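Local coordinates for protein Phenolphthiocerol/phthiocerol polyketide synthase subunit C (Mycobacterium tuberculosis H37Rv, PDB 8QZI) that probably carries the growing acyl chain on a phosphopantetheine arm, as the acyl carrier part of a polyketide synthase subunit for phthiocerol-type lipids, at residues D70-H75 and P112-L117; A40-L45 and L99-P104. All blocks are in the same frame, centred on the assembly; numbering follows the deposited sequence.

Two loop-to-loop contacts tie together this small, all-helical carrier domain, each in its own way. Their segments alternate along the chain: 40-45, 70-75, 99-104, 112-117. Contact 1 joins two loops through a hydrogen-bonded carbonyl, whereas contact 2 is apolar and has no hydrogen bond between its segments. The contact centres are 20 Å apart, on opposite sides of the chain's centre, and their nearest atoms come no closer than about 7 Å. Along the chain, helix 85-98 follows loop 70-75; as in other carriers, the phosphopantetheine arm is expected on the serine of the Asp-Ser-Leu signature at its start, while segment 99-104 of contact 2 follows its end.

Contact 1: residues D70-H75 and P112-L117; sequences DPIDHH and PTISDL
Thr113 is turned toward the backbone of His74 and His75, and each atom of its side chain finds something there. Thr113 CB lies 3.7 Å from His75 C. The hydroxyl, set between the backbone N and the carbonyl carbon (chi1 54°), points Thr113 OG1 at His74 O, to which it donates a hydrogen bond of 3.1 Å. Thr113 CG2 rests against the next peptide, 3.7 Å from His75 O. The same His74 O takes a second bond across the contact, from Ser115 N at 3.2 Å, with a fairly straight N-H...O angle of 155°. Two donors of 112-117 thus hold the oxygen, and an imidazole of its own loop adds a third: His75 ND1 sits 3.1 Å from His74 O, well above the carbonyl plane and off its lone pairs. In the helical fold of acyl carriers, this pairs the long loop after helix 52-66 with the loop that leads into helix 119-124. An Asx turn shapes the first of these loops, with His75 N donating to Asp73 OD1 at 2.7 Å. Ile72 and the buried Ile114 meet tip to tip, Ile72 CD1 being 3.5 Å from Ile114 CG1, and Leu78 touches both. Ser115 instead lies at the edge of the His74 ring, its CB near the ring plane, while Ala55 of helix 52-66 packs against both residues.

Contact 2: residues A40-L45 and L99-P104; sequences AQLDAL and LGITLP
This is a small apolar surface contact in which the loop before helix 52-66 leans on the turn where the chain leaves helix 85-98. Leu42 carries most of the 40-45 side. Its CD2 methyl lies over the Gly100 backbone, Leu42 CD2 being 3.3 Å from Gly100 N and 3.5 Å from Gly100 C. With no side chain on Gly100, the two backbones also come close, Leu42 CA to Gly100 CA measuring 3.9 Å. Leu42 CD2 also stands 3.7 Å from Ile101 CG2, so a single branch bridges backbone and side chain. The chi1 of Leu42, -136°, is far from a staggered value, and the exact placing of this methyl is best read with some caution. Within the acyl carrier fold, Leu99 is the first residue to leave the helical path of helix 85-98; its side chain turns away from the 40-45 loop and packs on Leu54 of helix 52-66 and on Leu121 of helix 119-124, while Leu42 meets the Gly100 backbone. Two residues before Leu42, Ala40 CB lies 3.9 Å from Gly100 CA. Further along the second loop, Leu103 N is hydrogen-bonded to Glu96 OE2, tying that loop back to helix 85-98.

Contact 1: residues D70-H75 and P112-L117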
ATOM      1  N   ASP F  70      -7.647  23.278   4.089  1.00200.78           N
ATOM      2  CA  ASP F  70      -7.922  23.449   5.505  1.00186.68           C
ATOM      3  C   ASP F  70      -6.691  23.149   6.354  1.00170.18           C
ATOM      4  O   ASP F  70      -5.717  22.564   5.873  1.00173.99           O
ATOM      5  CB  ASP F  70      -9.080  22.552   5.927  1.00189.63           C
ATOM      6  CG  ASP F  70     -10.424  23.230   5.770  1.00197.65           C
ATOM      7  OD1 ASP F  70     -10.590  24.352   6.297  1.00199.03           O
ATOM      8  OD2 ASP F  70     -11.310  22.645   5.112  1.00203.98           O
ATOM      9  N   PRO F  71      -6.706  23.557   7.622  1.00156.77           N
ATOM     10  CA  PRO F  71      -5.607  23.236   8.534  1.00154.53           C
ATOM     11  C   PRO F  71      -5.794  21.876   9.195  1.00163.20           C
ATOM     12  O   PRO F  71      -6.903  21.351   9.307  1.00168.02           O
ATOM     13  CB  PRO F  71      -5.678  24.361   9.577  1.00139.56           C
ATOM     14  CG  PRO F  71      -6.879  25.230   9.183  1.00141.55           C
ATOM     15  CD  PRO F  71      -7.711  24.416   8.262  1.00148.51           C
ATOM     16  N   ILE F  72      -4.670  21.316   9.647  1.00161.42           N
ATOM     17  CA  ILE F  72      -4.617  19.971  10.217  1.00171.62           C
ATOM     18  C   ILE F  72      -3.869  20.029  11.544  1.00173.32           C
ATOM     19  O   ILE F  72      -2.772  20.594  11.619  1.00176.90           O
ATOM     20  CB  ILE F  72      -3.945  18.973   9.251  1.00174.30           C
ATOM     21  CG1 ILE F  72      -3.400  17.758  10.006  1.00173.09           C
ATOM     22  CG2 ILE F  72      -2.845  19.652   8.435  1.00174.97           C
ATOM     23  CD1 ILE F  72      -2.464  16.909   9.176  1.00171.04           C
ATOM     24  N   ASP F  73      -4.457  19.443  12.587  1.00163.63           N
ATOM     25  CA  ASP F  73      -3.826  19.462  13.899  1.00147.42           C
ATOM     26  C   ASP F  73      -2.578  18.577  13.899  1.00139.15           C
ATOM     27  O   ASP F  73      -2.341  17.784  12.984  1.00137.02           O
ATOM     28  CB  ASP F  73      -4.819  19.028  14.980  1.00142.49           C
ATOM     29  CG  ASP F  73      -5.030  17.528  15.024  1.00142.14           C
ATOM     30  OD1 ASP F  73      -4.245  16.841  15.708  1.00140.93           O
ATOM     31  OD2 ASP F  73      -5.986  17.037  14.385  1.00144.18           O
ATOM     32  N   HIS F  74      -1.769  18.733  14.947  1.00130.11           N
ATOM     33  CA  HIS F  74      -0.449  18.116  15.041  1.00124.91           C
ATOM     34  C   HIS F  74      -0.449  16.812  15.835  1.00116.99           C
ATOM     35  O   HIS F  74       0.608  16.183  15.965  1.00105.65           O
ATOM     36  CB  HIS F  74       0.545  19.114  15.665  1.00125.24           C
ATOM     37  CG  HIS F  74       0.744  20.362  14.852  1.00126.30           C
ATOM     38  ND1 HIS F  74       1.934  20.660  14.221  1.00125.78           N
ATOM     39  CD2 HIS F  74      -0.097  21.384  14.563  1.00129.14           C
ATOM     40  CE1 HIS F  74       1.817  21.808  13.577  1.00126.92           C
ATOM     41  NE2 HIS F  74       0.593  22.268  13.767  1.00128.37           N
ATOM     42  N   HIS F  75      -1.612  16.394  16.357  1.00125.25           N
ATOM     43  CA  HIS F  75      -1.786  15.163  17.123  1.00131.91           C
ATOM     44  C   HIS F  75      -2.759  14.207  16.434  1.00135.44           C
ATOM     45  O   HIS F  75      -3.405  13.391  17.095  1.00141.76           O
ATOM     46  CB  HIS F  75      -2.274  15.464  18.541  1.00137.53           C
ATOM     47  CG  HIS F  75      -1.271  16.173  19.399  1.00143.46           C
ATOM     48  ND1 HIS F  75       0.039  16.367  19.015  1.00143.98           N
ATOM     49  CD2 HIS F  75      -1.388  16.732  20.628  1.00146.98           C
ATOM     50  CE1 HIS F  75       0.685  17.016  19.968  1.00145.32           C
ATOM     51  NE2 HIS F  75      -0.157  17.249  20.959  1.00146.79           N
ATOM     52  N   PRO F 112       4.374   9.137  15.208  1.00115.78           N
ATOM     53  CA  PRO F 112       3.271   9.018  16.182  1.00122.41           C
ATOM     54  C   PRO F 112       1.939   9.490  15.643  1.00131.07           C
ATOM     55  O   PRO F 112       0.912   8.832  15.854  1.00139.23           O
ATOM     56  CB  PRO F 112       3.747   9.895  17.349  1.00106.81           C
ATOM     57  CG  PRO F 112       5.208   9.847  17.264  1.00102.79           C
ATOM     58  CD  PRO F 112       5.524   9.853  15.790  1.00111.28           C
ATOM     59  N   THR F 113       1.936  10.616  14.940  1.00145.79           N
ATOM     60  CA  THR F 113       0.704  11.197  14.435  1.00154.20           C
ATOM     61  C   THR F 113       0.975  11.944  13.142  1.00152.64           C
ATOM     62  O   THR F 113       1.260  11.339  12.102  1.00150.56           O
ATOM     63  CB  THR F 113       0.105  12.148  15.470  1.00166.26           C
ATOM     64  OG1 THR F 113       1.097  13.111  15.857  1.00168.35           O
ATOM     65  CG2 THR F 113      -0.366  11.376  16.703  1.00172.79           C
ATOM     66  N   ILE F 114       0.886  13.266  13.215  1.00145.88           N
ATOM     67  CA  ILE F 114       1.195  14.151  12.099  1.00142.49           C
ATOM     68  C   ILE F 114       2.483  14.926  12.362  1.00131.21           C
ATOM     69  O   ILE F 114       3.452  14.805  11.614  1.00133.51           O
ATOM     70  CB  ILE F 114       0.011  15.102  11.799  1.00143.91           C
ATOM     71  CG1 ILE F 114       0.485  16.364  11.058  1.00138.62           C
ATOM     72  CG2 ILE F 114      -0.742  15.436  13.076  1.00142.62           C
ATOM     73  CD1 ILE F 114       0.564  17.618  11.908  1.00131.92           C
ATOM     74  N   SER F 115       2.520  15.711  13.442  1.00130.18           N
ATOM     75  CA  SER F 115       3.666  16.550  13.767  1.00122.36           C
ATOM     76  C   SER F 115       4.446  16.026  14.960  1.00127.59           C
ATOM     77  O   SER F 115       4.970  16.812  15.752  1.00131.01           O
ATOM     78  CB  SER F 115       3.242  17.990  14.037  1.00123.77           C
ATOM     79  OG  SER F 115       4.261  18.691  14.736  1.00122.10           O
ATOM     80  N   ASP F 116       4.516  14.710  15.122  1.00123.36           N
ATOM     81  CA  ASP F 116       5.574  14.112  15.925  1.00128.80           C
ATOM     82  C   ASP F 116       6.664  13.506  15.046  1.00131.36           C
ATOM     83  O   ASP F 116       7.371  12.578  15.457  1.00130.45           O
ATOM     84  CB  ASP F 116       5.009  13.095  16.911  1.00129.97           C
ATOM     85  CG  ASP F 116       5.235  13.518  18.351  1.00131.14           C
ATOM     86  OD1 ASP F 116       6.249  13.102  18.955  1.00132.09           O
ATOM     87  OD2 ASP F 116       4.415  14.309  18.863  1.00131.80           O
ATOM     88  N   LEU F 117       6.777  14.004  13.814  1.00129.06           N
ATOM     89  CA  LEU F 117       8.069  14.193  13.173  1.00128.59           C
ATOM     90  C   LEU F 117       8.699  15.513  13.593  1.00127.65           C
ATOM     91  O   LEU F 117       9.542  16.052  12.868  1.00133.48           O
ATOM     92  CB  LEU F 117       7.951  14.130  11.650  1.00126.87           C
ATOM     93  CG  LEU F 117       7.246  12.973  10.938  1.00123.02           C
ATOM     94  CD1 LEU F 117       5.898  13.443  10.431  1.00125.64           C
ATOM     95  CD2 LEU F 117       8.085  12.412   9.788  1.00117.20           C
TER

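Contact 2: residues A40-L45 and L99-P104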
ATOM      1  N   ALA F  40      16.433  21.885  -0.660  1.00157.71           N
ATOM      2  CA  ALA F  40      17.373  21.253   0.273  1.00144.25           C
ATOM      3  C   ALA F  40      18.117  22.364   1.011  1.00147.54           C
ATOM      4  O   ALA F  40      17.463  23.255   1.577  1.00146.84           O
ATOM      5  CB  ALA F  40      18.252  20.264  -0.485  1.00135.14           C
ATOM      6  N   GLN F  41      19.451  22.357   1.038  1.00162.34           N
ATOM      7  CA  GLN F  41      20.256  23.309   1.805  1.00171.75           C
ATOM      8  C   GLN F  41      20.049  23.147   3.317  1.00169.62           C
ATOM      9  O   GLN F  41      20.236  24.089   4.092  1.00179.21           O
ATOM     10  CB  GLN F  41      20.028  24.756   1.325  1.00178.17           C
ATOM     11  CG  GLN F  41      19.017  25.650   2.052  1.00176.76           C
ATOM     12  CD  GLN F  41      19.049  27.094   1.523  1.00181.42           C
ATOM     13  OE1 GLN F  41      19.751  27.391   0.557  1.00187.88           O
ATOM     14  NE2 GLN F  41      18.295  27.986   2.156  1.00179.47           N
ATOM     15  N   LEU F  42      19.700  21.924   3.736  1.00149.05           N
ATOM     16  CA  LEU F  42      19.593  21.509   5.138  1.00128.74           C
ATOM     17  C   LEU F  42      18.888  22.527   6.028  1.00113.73           C
ATOM     18  O   LEU F  42      17.856  23.085   5.644  1.00111.25           O
ATOM     19  CB  LEU F  42      20.978  21.187   5.710  1.00120.75           C
ATOM     20  CG  LEU F  42      21.037  19.904   6.557  1.00110.43           C
ATOM     21  CD1 LEU F  42      21.325  20.174   8.044  1.00105.12           C
ATOM     22  CD2 LEU F  42      19.734  19.114   6.380  1.00107.27           C
ATOM     23  N   ASP F  43      19.419  22.748   7.235  1.00109.02           N
ATOM     24  CA  ASP F  43      18.764  23.641   8.189  1.00107.10           C
ATOM     25  C   ASP F  43      18.260  24.921   7.515  1.00117.87           C
ATOM     26  O   ASP F  43      17.085  25.275   7.646  1.00120.37           O
ATOM     27  CB  ASP F  43      19.704  23.966   9.360  1.00104.61           C
ATOM     28  CG  ASP F  43      21.170  24.039   8.955  1.00118.15           C
ATOM     29  OD1 ASP F  43      21.874  23.023   9.129  1.00115.16           O
ATOM     30  OD2 ASP F  43      21.621  25.107   8.468  1.00115.82           O
ATOM     31  N   ALA F  44      19.130  25.625   6.779  1.00123.90           N
ATOM     32  CA  ALA F  44      18.727  26.860   6.106  1.00122.20           C
ATOM     33  C   ALA F  44      18.190  27.889   7.093  1.00118.08           C
ATOM     34  O   ALA F  44      18.961  28.655   7.680  1.00119.82           O
ATOM     35  CB  ALA F  44      17.664  26.569   5.050  1.00120.49           C
ATOM     36  N   LEU F  45      16.862  27.922   7.254  1.00117.67           N
ATOM     37  CA  LEU F  45      16.189  28.656   8.324  1.00117.35           C
ATOM     38  C   LEU F  45      16.883  28.391   9.657  1.00120.20           C
ATOM     39  O   LEU F  45      17.646  29.233  10.146  1.00123.08           O
ATOM     40  CB  LEU F  45      14.703  28.251   8.380  1.00120.37           C
ATOM     41  CG  LEU F  45      13.677  28.950   9.293  1.00120.86           C
ATOM     42  CD1 LEU F  45      12.229  28.576   8.936  1.00110.99           C
ATOM     43  CD2 LEU F  45      13.946  28.664  10.761  1.00117.40           C
ATOM     44  N   LEU F  99      14.532  19.489   3.842  1.00136.86           N
ATOM     45  CA  LEU F  99      15.642  19.347   4.774  1.00145.99           C
ATOM     46  C   LEU F  99      16.698  18.480   4.107  1.00149.12           C
ATOM     47  O   LEU F  99      16.504  17.271   3.941  1.00145.28           O
ATOM     48  CB  LEU F  99      15.153  18.734   6.081  1.00151.58           C
ATOM     49  CG  LEU F  99      13.690  19.084   6.367  1.00154.24           C
ATOM     50  CD1 LEU F  99      13.220  18.464   7.671  1.00154.71           C
ATOM     51  CD2 LEU F  99      13.475  20.598   6.375  1.00157.37           C
ATOM     52  N   GLY F 100      17.811  19.095   3.722  1.00147.00           N
ATOM     53  CA  GLY F 100      18.803  18.447   2.881  1.00147.85           C
ATOM     54  C   GLY F 100      19.435  17.198   3.455  1.00138.39           C
ATOM     55  O   GLY F 100      20.630  16.952   3.260  1.00147.64           O
ATOM     56  N   ILE F 101      18.642  16.403   4.165  1.00138.19           N
ATOM     57  CA  ILE F 101      19.078  15.123   4.701  1.00134.07           C
ATOM     58  C   ILE F 101      18.298  14.015   3.993  1.00143.51           C
ATOM     59  O   ILE F 101      17.227  14.234   3.421  1.00118.40           O
ATOM     60  CB  ILE F 101      18.910  15.036   6.239  1.00124.05           C
ATOM     61  CG1 ILE F 101      17.705  15.857   6.724  1.00118.71           C
ATOM     62  CG2 ILE F 101      20.178  15.480   6.959  1.00124.49           C
ATOM     63  CD1 ILE F 101      16.908  15.191   7.840  1.00113.82           C
ATOM     64  N   THR F 102      18.865  12.810   4.024  1.00149.22           N
ATOM     65  CA  THR F 102      18.255  11.614   3.450  1.00155.37           C
ATOM     66  C   THR F 102      17.964  10.643   4.589  1.00153.27           C
ATOM     67  O   THR F 102      18.893  10.109   5.205  1.00158.77           O
ATOM     68  CB  THR F 102      19.172  10.982   2.400  1.00167.23           C
ATOM     69  OG1 THR F 102      18.856  11.507   1.105  1.00170.02           O
ATOM     70  CG2 THR F 102      19.025   9.464   2.380  1.00173.20           C
ATOM     71  N   LEU F 103      16.685  10.420   4.871  1.00147.81           N
ATOM     72  CA  LEU F 103      16.233   9.599   5.986  1.00143.05           C
ATOM     73  C   LEU F 103      15.187   8.595   5.526  1.00137.02           C
ATOM     74  O   LEU F 103      14.694   8.667   4.397  1.00120.60           O
ATOM     75  CB  LEU F 103      15.681  10.486   7.117  1.00130.48           C
ATOM     76  CG  LEU F 103      16.537  10.506   8.386  1.00115.68           C
ATOM     77  CD1 LEU F 103      15.685  10.162   9.596  1.00113.56           C
ATOM     78  CD2 LEU F 103      17.699   9.539   8.260  1.00119.94           C
ATOM     79  N   PRO F 104      14.811   7.648   6.394  1.00155.48           N
ATOM     80  CA  PRO F 104      14.139   6.427   5.926  1.00164.11           C
ATOM     81  C   PRO F 104      12.785   6.669   5.271  1.00162.95           C
ATOM     82  O   PRO F 104      12.096   7.663   5.522  1.00164.42           O
ATOM     83  CB  PRO F 104      13.983   5.600   7.209  1.00168.43           C
ATOM     84  CG  PRO F 104      14.015   6.606   8.312  1.00164.50           C
ATOM     85  CD  PRO F 104      14.997   7.640   7.856  1.00160.21           C
TER